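Local structure of serine racemase (Enterococcus faecalis, 4ECL) at residues Ala26-Cys31 with Glu212-Tyr217; Ile157-Cys162 with Val199-Ser204; Val252-Ile257 with Asp274-Ile279. The protein belongs to the alanine racemase family, its cytoplasmic portion pairing a TIM-type barrel with a largely beta-stranded C-terminal domain in an assembly of two chains. All blocks are in the same frame, centred on the assembly; numbering follows the deposited sequence.

Contact 1 of 3, residues Ala26-Cys31 with Glu212-Tyr217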
loop_
_atom_site.group_PDB
_atom_site.type_symbol
_atom_site.label_atom_id
_atom_site.label_comp_id
_atom_site.label_asym_id
_atom_site.label_seq_id
_atom_site.Cartn_x
_atom_site.Cartn_y
_atom_site.Cartn_z
ATOM N N ALA A 26 25.035 13.177 17.326
ATOM C CA ALA A 26 25.887 13.401 16.169
ATOM C C ALA A 26 25.695 14.804 15.580
ATOM O O ALA A 26 26.400 15.196 14.648
ATOM C CB ALA A 26 25.642 12.333 15.116
HETATM N N MSE A 27 24.754 15.560 16.137
HETATM C CA MSE A 27 24.425 16.890 15.620
HETATM C C MSE A 27 25.130 17.999 16.381
HETATM O O MSE A 27 25.487 17.819 17.532
HETATM C CB MSE A 27 22.927 17.149 15.739
HETATM C CG MSE A 27 22.087 16.330 14.852
HETATM SE SE MSE A 27 20.230 16.925 14.946
HETATM C CE MSE A 27 19.508 15.304 14.173
ATOM N N SER A 28 25.297 19.157 15.739
ATOM C CA SER A 28 25.737 20.357 16.437
ATOM C C SER A 28 24.706 20.728 17.482
ATOM O O SER A 28 23.516 20.491 17.287
ATOM C CB SER A 28 25.916 21.520 15.462
ATOM O OG SER A 28 27.100 21.346 14.711
ATOM N N PRO A 29 25.157 21.325 18.591
ATOM C CA PRO A 29 24.263 21.638 19.709
ATOM C C PRO A 29 23.030 22.432 19.292
ATOM O O PRO A 29 21.940 22.172 19.802
ATOM C CB PRO A 29 25.149 22.479 20.646
ATOM C CG PRO A 29 26.331 22.902 19.811
ATOM C CD PRO A 29 26.536 21.773 18.851
ATOM N N LYS A 30 23.201 23.368 18.364
ATOM C CA LYS A 30 22.116 24.265 17.973
ATOM C C LYS A 30 21.310 23.737 16.784
ATOM O O LYS A 30 20.291 24.313 16.410
ATOM C CB LYS A 30 22.666 25.659 17.671
ATOM C CG LYS A 30 21.630 26.771 17.723
ATOM C CD LYS A 30 22.306 28.124 17.804
ATOM C CE LYS A 30 23.286 28.320 16.659
ATOM N NZ LYS A 30 22.595 28.483 15.351
ATOM N N CYS A 31 21.770 22.635 16.200
ATOM C CA CYS A 31 21.062 21.997 15.108
ATOM C C CYS A 31 19.931 21.129 15.657
ATOM O O CYS A 31 20.124 20.319 16.576
ATOM C CB CYS A 31 22.021 21.159 14.263
ATOM S SG CYS A 31 21.239 20.386 12.824
ATOM N N GLU A 212 30.029 17.096 8.533
ATOM C CA GLU A 212 30.725 18.362 8.685
ATOM C C GLU A 212 29.855 19.576 8.349
ATOM O O GLU A 212 30.183 20.690 8.749
ATOM C CB GLU A 212 32.011 18.368 7.858
ATOM C CG GLU A 212 31.818 18.683 6.379
ATOM C CD GLU A 212 31.302 17.510 5.547
ATOM O OE1 GLU A 212 31.542 16.330 5.917
ATOM O OE2 GLU A 212 30.662 17.787 4.505
ATOM N N LEU A 213 28.751 19.380 7.622
ATOM C CA LEU A 213 27.848 20.498 7.344
ATOM C C LEU A 213 27.278 21.086 8.635
ATOM O O LEU A 213 27.066 20.369 9.608
ATOM C CB LEU A 213 26.706 20.079 6.417
ATOM C CG LEU A 213 27.059 19.802 4.957
ATOM C CD1 LEU A 213 25.891 19.108 4.243
ATOM C CD2 LEU A 213 27.479 21.100 4.220
ATOM N N GLU A 214 27.051 22.397 8.640
ATOM C CA GLU A 214 26.502 23.085 9.808
ATOM C C GLU A 214 25.186 23.802 9.480
ATOM O O GLU A 214 25.194 24.924 8.959
ATOM C CB GLU A 214 27.516 24.094 10.357
ATOM C CG GLU A 214 28.789 23.478 10.916
ATOM C CD GLU A 214 28.600 22.814 12.284
ATOM O OE1 GLU A 214 27.586 23.082 12.961
ATOM O OE2 GLU A 214 29.487 22.033 12.686
ATOM N N CYS A 215 24.065 23.154 9.801
ATOM C CA CYS A 215 22.742 23.696 9.501
ATOM C C CYS A 215 21.886 23.818 10.756
ATOM O O CYS A 215 22.311 23.436 11.848
ATOM C CB CYS A 215 22.031 22.825 8.456
ATOM S SG CYS A 215 23.030 22.532 6.965
ATOM N N ASP A 216 20.673 24.343 10.602
ATOM C CA ASP A 216 19.790 24.535 11.754
ATOM C C ASP A 216 18.832 23.365 11.970
ATOM O O ASP A 216 18.290 23.194 13.061
ATOM C CB ASP A 216 19.015 25.837 11.592
ATOM C CG ASP A 216 19.936 27.025 11.448
ATOM O OD1 ASP A 216 20.439 27.505 12.486
ATOM O OD2 ASP A 216 20.188 27.444 10.297
ATOM N N TYR A 217 18.610 22.586 10.914
ATOM C CA TYR A 217 17.851 21.351 11.015
ATOM C C TYR A 217 18.523 20.245 10.234
ATOM O O TYR A 217 19.194 20.487 9.220
ATOM C CB TYR A 217 16.453 21.480 10.410
ATOM C CG TYR A 217 15.532 22.496 11.025
ATOM C CD1 TYR A 217 14.827 22.218 12.187
ATOM C CD2 TYR A 217 15.320 23.713 10.404
ATOM C CE1 TYR A 217 13.958 23.148 12.727
ATOM C CE2 TYR A 217 14.454 24.637 10.928
ATOM C CZ TYR A 217 13.779 24.359 12.089
ATOM O OH TYR A 217 12.917 25.304 12.590
#
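S28 and E214 meet through their side chains where two loops come together, and the serine hydroxyl donates to the glutamate carboxylate, with OG 2.5 Å from OE1. The acceptor is met on its syn side, 19° out of the carboxylate plane, so OE2 of E214 is also fairly near S28 OG, at 3.2 Å. OG of S28 stands anti to the carbonyl carbon (chi1 -75°), which, on a CB that faces the other loop, puts it at the carboxylate; the bend of E214 at chi2 (-75°) swings CD round to S28. Next to this bond, C31 packs on the backbone of the partner: its CB and SG both rest on C215 O (3.3 and 3.4 Å), with SG also near the carbonyl carbon of Y217. A type I turn from S28 to C31, closed by the bond from C31 N to S28 O, brings S28 and C31 onto the same partner. On the outer side K30 runs alongside D216, pointing the same way, its chain bent at both chi3 and chi4. NZ comes within 3.7 Å of D216 OD1, a long salt bridge; OD2 of D216 is taken instead by the backbone N of V199. Y217 turns from the contact, bonding through OH to E80 and setting its ring roughly perpendicular to that of H200. The two loops lead directly into strands 32-36 and 217-220, parallel neighbours, and the contact therefore lies at the seam where the first and last strands close the barrel of the TIM-type domain.

Contact 2 of 3, residues Ile157-Cys162 with Val199-Ser204. With SO4 (sulfate ion), chain G.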
loop_
_atom_site.group_PDB
_atom_site.type_symbol
_atom_site.label_atom_id
_atom_site.label_comp_id
_atom_site.label_asym_id
_atom_site.label_seq_id
_atom_site.Cartn_x
_atom_site.Cartn_y
_atom_site.Cartn_z
ATOM N N ILE A 157 15.183 28.176 4.653
ATOM C CA ILE A 157 15.537 27.984 3.261
ATOM C C ILE A 157 16.264 26.651 3.192
ATOM O O ILE A 157 17.081 26.345 4.055
ATOM C CB ILE A 157 16.408 29.154 2.733
ATOM C CG1 ILE A 157 17.030 28.807 1.387
ATOM C CG2 ILE A 157 17.482 29.520 3.719
ATOM C CD1 ILE A 157 17.536 30.027 0.653
ATOM N N PHE A 158 15.948 25.839 2.194
ATOM C CA PHE A 158 16.483 24.491 2.180
ATOM C C PHE A 158 16.633 23.897 0.799
ATOM O O PHE A 158 16.107 24.439 -0.174
ATOM C CB PHE A 158 15.650 23.572 3.090
ATOM C CG PHE A 158 14.297 23.160 2.534
ATOM C CD1 PHE A 158 13.199 24.009 2.617
ATOM C CD2 PHE A 158 14.112 21.890 2.009
ATOM C CE1 PHE A 158 11.959 23.616 2.142
ATOM C CE2 PHE A 158 12.871 21.481 1.534
ATOM C CZ PHE A 158 11.792 22.337 1.601
ATOM N N THR A 159 17.366 22.785 0.731
ATOM C CA THR A 159 17.496 22.007 -0.495
ATOM C C THR A 159 17.610 20.510 -0.182
ATOM O O THR A 159 17.784 20.127 0.972
ATOM C CB THR A 159 18.695 22.495 -1.351
ATOM O OG1 THR A 159 18.608 21.949 -2.682
ATOM C CG2 THR A 159 20.023 22.117 -0.696
ATOM N N HIS A 160 17.479 19.667 -1.202
ATOM C CA HIS A 160 17.625 18.227 -1.037
ATOM C C HIS A 160 18.820 17.739 -1.837
ATOM O O HIS A 160 18.988 18.120 -2.998
ATOM C CB HIS A 160 16.371 17.490 -1.524
ATOM C CG HIS A 160 15.378 17.192 -0.442
ATOM N ND1 HIS A 160 14.431 18.103 -0.026
ATOM C CD2 HIS A 160 15.187 16.081 0.310
ATOM C CE1 HIS A 160 13.696 17.568 0.933
ATOM N NE2 HIS A 160 14.135 16.342 1.158
ATOM N N LEU A 161 19.642 16.889 -1.225
ATOM C CA LEU A 161 20.774 16.284 -1.922
ATOM C C LEU A 161 20.342 15.033 -2.678
ATOM O O LEU A 161 19.583 14.211 -2.162
ATOM C CB LEU A 161 21.887 15.950 -0.940
ATOM C CG LEU A 161 22.379 17.137 -0.117
ATOM C CD1 LEU A 161 23.342 16.664 0.995
ATOM C CD2 LEU A 161 23.046 18.176 -1.030
ATOM N N CYS A 162 20.832 14.891 -3.907
ATOM C CA CYS A 162 20.463 13.753 -4.741
ATOM C C CYS A 162 21.053 12.426 -4.308
ATOM O O CYS A 162 20.387 11.401 -4.380
ATOM C CB CYS A 162 20.877 14.004 -6.184
ATOM S SG CYS A 162 19.829 15.196 -6.998
ATOM N N VAL A 199 18.577 27.207 8.117
ATOM C CA VAL A 199 19.034 26.453 6.957
ATOM C C VAL A 199 18.941 24.945 7.189
ATOM O O VAL A 199 19.282 24.453 8.272
ATOM C CB VAL A 199 20.497 26.808 6.633
ATOM C CG1 VAL A 199 21.058 25.891 5.563
ATOM C CG2 VAL A 199 20.614 28.285 6.205
ATOM N N HIS A 200 18.494 24.207 6.175
ATOM C CA HIS A 200 18.653 22.760 6.205
ATOM C C HIS A 200 18.914 22.164 4.825
ATOM O O HIS A 200 18.341 22.584 3.839
ATOM C CB HIS A 200 17.511 22.059 6.963
ATOM C CG HIS A 200 16.129 22.484 6.556
ATOM N ND1 HIS A 200 15.280 21.670 5.836
ATOM C CD2 HIS A 200 15.430 23.615 6.818
ATOM C CE1 HIS A 200 14.126 22.289 5.651
ATOM N NE2 HIS A 200 14.194 23.475 6.230
ATOM N N ILE A 201 19.804 21.185 4.781
ATOM C CA ILE A 201 20.328 20.629 3.540
ATOM C C ILE A 201 20.285 19.105 3.642
ATOM O O ILE A 201 20.124 18.401 2.641
ATOM C CB ILE A 201 21.808 21.085 3.366
ATOM C CG1 ILE A 201 21.870 22.585 3.089
ATOM C CG2 ILE A 201 22.527 20.341 2.244
ATOM C CD1 ILE A 201 23.242 23.178 3.400
ATOM N N GLN A 202 20.418 18.599 4.867
ATOM C CA GLN A 202 20.614 17.163 5.079
ATOM C C GLN A 202 19.362 16.358 5.397
ATOM O O GLN A 202 18.506 16.755 6.202
ATOM C CB GLN A 202 21.629 16.917 6.201
ATOM C CG GLN A 202 22.987 17.542 5.973
ATOM C CD GLN A 202 23.602 17.991 7.261
ATOM O OE1 GLN A 202 23.140 18.961 7.870
ATOM N NE2 GLN A 202 24.621 17.265 7.720
ATOM N N SER A 203 19.286 15.198 4.763
ATOM C CA SER A 203 18.405 14.146 5.222
ATOM C C SER A 203 19.284 13.134 5.955
ATOM O O SER A 203 20.404 13.483 6.339
ATOM C CB SER A 203 17.663 13.525 4.042
ATOM O OG SER A 203 16.770 14.472 3.490
ATOM N N SER A 204 18.798 11.899 6.148
ATOM C CA SER A 204 19.542 10.880 6.916
ATOM C C SER A 204 20.984 10.686 6.451
ATOM O O SER A 204 21.909 10.726 7.251
ATOM C CB SER A 204 18.839 9.507 6.894
ATOM O OG SER A 204 17.596 9.518 7.586
HETATM S S SO4 G . 15.497 10.070 4.493
HETATM O O1 SO4 G . 14.741 11.166 3.876
HETATM O O2 SO4 G . 16.070 10.534 5.757
HETATM O O3 SO4 G . 14.573 8.964 4.734
HETATM O O4 SO4 G . 16.546 9.626 3.581
HETATM O O HOH W 1 13.367 14.818 3.612
HETATM O O HOH W 2 18.895 16.287 1.411
#
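I157 and F158 pair in parallel with V199 and H200, through a weak bond from H200 N to I157 O (3.3 Å) and another from T159 N to H200 O (3.3 Å). On one face, CG2 of I157 and CG2 of V199 lie side by side. On the other, F158 and H200 both place CG between the backbone N and the carbonyl carbon (chi1 75° and 49°), and their side chains run alongside each other. The F158 CB sits over the centre of the imidazole, 3.3 Å from the ring centroid, a CH-pi contact. The rings themselves are nearly parallel, 8° apart, but slid so far that they barely overlap, with centroids 4.6 Å apart. Further along, both methyls of L161 pack on CG2 of I201. The carbonyl oxygens of T159 and I201 approach to 3.4 Å without bonding; R219 serves the first and a water the second, and this water also accepts from L161 N. A second water lies in plane at the H160 ring edge, on NE2, with a weak bond to S203 OG. S204, opening helix 204-209, grips one sulfate oxygen twice: both its N and its OG donate to O2, OG at 2.6 Å. G221, V222 and Y42 complete the anion site, which resembles the cofactor phosphate site of alanine racemases. Since the R219 side chain can only donate, H200 ND1 must accept its NH1; NE2 is then probably the donor to H123, a polar chain that would fix the imidazole's rotation while CB of F158 covers one face.

Contact 3 of 3, residues Val252-Ile257 with Asp274-Ile279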
loop_
_atom_site.group_PDB
_atom_site.type_symbol
_atom_site.label_atom_id
_atom_site.label_comp_id
_atom_site.label_asym_id
_atom_site.label_seq_id
_atom_site.Cartn_x
_atom_site.Cartn_y
_atom_site.Cartn_z
ATOM N N VAL A 252 -3.277 -19.363 11.511
ATOM C CA VAL A 252 -4.707 -19.627 11.614
ATOM C C VAL A 252 -5.039 -21.069 11.277
ATOM O O VAL A 252 -6.154 -21.525 11.525
ATOM C CB VAL A 252 -5.509 -18.712 10.672
ATOM C CG1 VAL A 252 -5.375 -17.272 11.121
ATOM C CG2 VAL A 252 -5.021 -18.888 9.244
ATOM N N LEU A 253 -4.070 -21.780 10.706
ATOM C CA LEU A 253 -4.263 -23.177 10.350
ATOM C C LEU A 253 -2.944 -23.882 10.067
ATOM O O LEU A 253 -2.010 -23.279 9.544
ATOM C CB LEU A 253 -5.162 -23.317 9.118
ATOM C CG LEU A 253 -5.472 -24.793 8.856
ATOM C CD1 LEU A 253 -6.417 -25.288 9.944
ATOM C CD2 LEU A 253 -6.010 -25.069 7.469
ATOM N N ILE A 254 -2.884 -25.167 10.412
ATOM C CA ILE A 254 -1.757 -26.011 10.045
ATOM C C ILE A 254 -2.303 -27.152 9.215
ATOM O O ILE A 254 -3.331 -27.708 9.540
ATOM C CB ILE A 254 -0.983 -26.526 11.279
ATOM C CG1 ILE A 254 -0.245 -25.369 11.959
ATOM C CG2 ILE A 254 0.041 -27.574 10.884
ATOM C CD1 ILE A 254 -0.739 -25.074 13.352
ATOM N N ARG A 255 -1.629 -27.462 8.120
ATOM C CA ARG A 255 -2.107 -28.463 7.199
ATOM C C ARG A 255 -0.981 -29.400 6.835
ATOM O O ARG A 255 0.141 -28.953 6.578
ATOM C CB ARG A 255 -2.660 -27.817 5.924
ATOM C CG ARG A 255 -3.145 -28.852 4.906
ATOM C CD ARG A 255 -3.839 -28.235 3.684
ATOM N NE ARG A 255 -4.997 -27.405 4.023
ATOM C CZ ARG A 255 -6.163 -27.877 4.466
ATOM N NH1 ARG A 255 -6.335 -29.182 4.655
ATOM N NH2 ARG A 255 -7.155 -27.034 4.737
ATOM N N LYS A 256 -1.283 -30.700 6.825
ATOM C CA LYS A 256 -0.355 -31.694 6.306
ATOM C C LYS A 256 -0.383 -31.680 4.784
ATOM O O LYS A 256 -1.445 -31.737 4.180
ATOM C CB LYS A 256 -0.710 -33.092 6.811
ATOM C CG LYS A 256 -0.468 -33.307 8.292
ATOM C CD LYS A 256 -0.643 -34.764 8.659
ATOM C CE LYS A 256 -0.416 -34.981 10.140
ATOM N NZ LYS A 256 -0.410 -36.432 10.468
ATOM N N ILE A 257 0.787 -31.605 4.170
ATOM C CA ILE A 257 0.871 -31.679 2.719
ATOM C C ILE A 257 1.622 -32.931 2.315
ATOM O O ILE A 257 2.805 -33.082 2.626
ATOM C CB ILE A 257 1.578 -30.435 2.112
ATOM C CG1 ILE A 257 0.681 -29.201 2.228
ATOM C CG2 ILE A 257 1.939 -30.673 0.656
ATOM C CD1 ILE A 257 -0.766 -29.466 1.844
ATOM N N ASP A 274 6.626 -35.218 2.774
ATOM C CA ASP A 274 5.407 -34.960 3.531
ATOM C C ASP A 274 5.647 -33.755 4.423
ATOM O O ASP A 274 6.601 -33.728 5.204
ATOM C CB ASP A 274 5.007 -36.178 4.360
ATOM C CG ASP A 274 4.460 -37.302 3.507
ATOM O OD1 ASP A 274 4.720 -37.301 2.283
ATOM O OD2 ASP A 274 3.775 -38.187 4.062
ATOM N N SER A 275 4.785 -32.754 4.301
ATOM C CA SER A 275 5.073 -31.465 4.907
ATOM C C SER A 275 3.977 -30.949 5.826
ATOM O O SER A 275 2.829 -31.407 5.784
ATOM C CB SER A 275 5.354 -30.422 3.818
ATOM O OG SER A 275 6.432 -30.825 2.992
ATOM N N LEU A 276 4.358 -29.989 6.660
ATOM C CA LEU A 276 3.415 -29.229 7.457
ATOM C C LEU A 276 3.424 -27.785 6.972
ATOM O O LEU A 276 4.490 -27.170 6.831
ATOM C CB LEU A 276 3.795 -29.279 8.932
ATOM C CG LEU A 276 3.405 -30.557 9.663
ATOM C CD1 LEU A 276 3.982 -30.545 11.079
ATOM C CD2 LEU A 276 1.895 -30.687 9.689
ATOM N N ILE A 277 2.234 -27.249 6.727
ATOM C CA ILE A 277 2.090 -25.876 6.247
ATOM C C ILE A 277 1.323 -25.022 7.245
ATOM O O ILE A 277 0.256 -25.417 7.715
ATOM C CB ILE A 277 1.352 -25.844 4.882
ATOM C CG1 ILE A 277 2.266 -26.367 3.777
ATOM C CG2 ILE A 277 0.867 -24.443 4.546
ATOM C CD1 ILE A 277 3.639 -25.749 3.802
ATOM N N ALA A 278 1.857 -23.853 7.571
ATOM C CA ALA A 278 1.112 -22.921 8.397
ATOM C C ALA A 278 0.526 -21.829 7.527
ATOM O O ALA A 278 1.200 -21.276 6.654
ATOM C CB ALA A 278 1.987 -22.326 9.478
ATOM N N ILE A 279 -0.733 -21.505 7.770
ATOM C CA ILE A 279 -1.373 -20.438 7.021
ATOM C C ILE A 279 -1.380 -19.169 7.856
ATOM O O ILE A 279 -1.847 -19.178 8.999
ATOM C CB ILE A 279 -2.812 -20.821 6.633
ATOM C CG1 ILE A 279 -2.810 -22.140 5.853
ATOM C CG2 ILE A 279 -3.450 -19.719 5.818
ATOM C CD1 ILE A 279 -2.030 -22.066 4.551
#
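I257 and I277 both hold CG1 anti to the carbonyl carbon (chi1 -71° and -72°), which brings these methylenes together on one sheet face, CG1 to CG1 3.6 Å, with the side chains crossing obliquely. On the opposite face L276 CD2 lies between two residues of the neighbouring strand, 3.8 Å from I254 CG2 and equally far from K256 CG. The lysine lies alongside the leucine, its chain extended beyond CG, and of this chain only CG touches the leucine. Strands 253-257 and 275-279 are antiparallel. R255 and I277 form a hydrogen-bonded pair, as do I257 and S275, where I257 N sits 2.6 Å from S275 O. At the other end V252 N donates to I279 O (2.9 Å), and I279 N donates to L253 O; two residues facing one is consistent with a beta bulge. There the valine and isoleucine side chains cross at about a right angle, V252 CG2 to I279 CG2 3.9 Å. The far edge of strand 275-280 is occupied by strand 317-320, against which I277, A278 and I279 also pack. R255, on the same face as I257 and I277, leads its guanidinium away to the second subunit, where NH2 bonds to the carbonyl oxygens of R132 and G134. The backbone bonds thus set the register, one face gathers isoleucines with an arginine anchored across the subunit interface, and the other combines aliphatic packing with a lysine that is largely exposed.

Contacts 1 and 2 belong to the same barrel and touch, their centres 12 Å apart. D216 N lies 2.7 Å from V199 O, a probable hydrogen bond, and C215 SG packs on I201 CD1, so that the seam continues into the strand pair of contact 2. Both lead to the sulfate, contact 2 through S204 and contact 1 through strand 217-220, which Y217 begins and which G221 and V222 follow, binding the anion by backbone N. Contact 3 lies in the C-terminal domain, its centre 54 Å from that of contact 1 and 50 Å from that of contact 2. Contacts 2 and 3 each reach the second subunit, through C162 and, more extensively, through residues around R255.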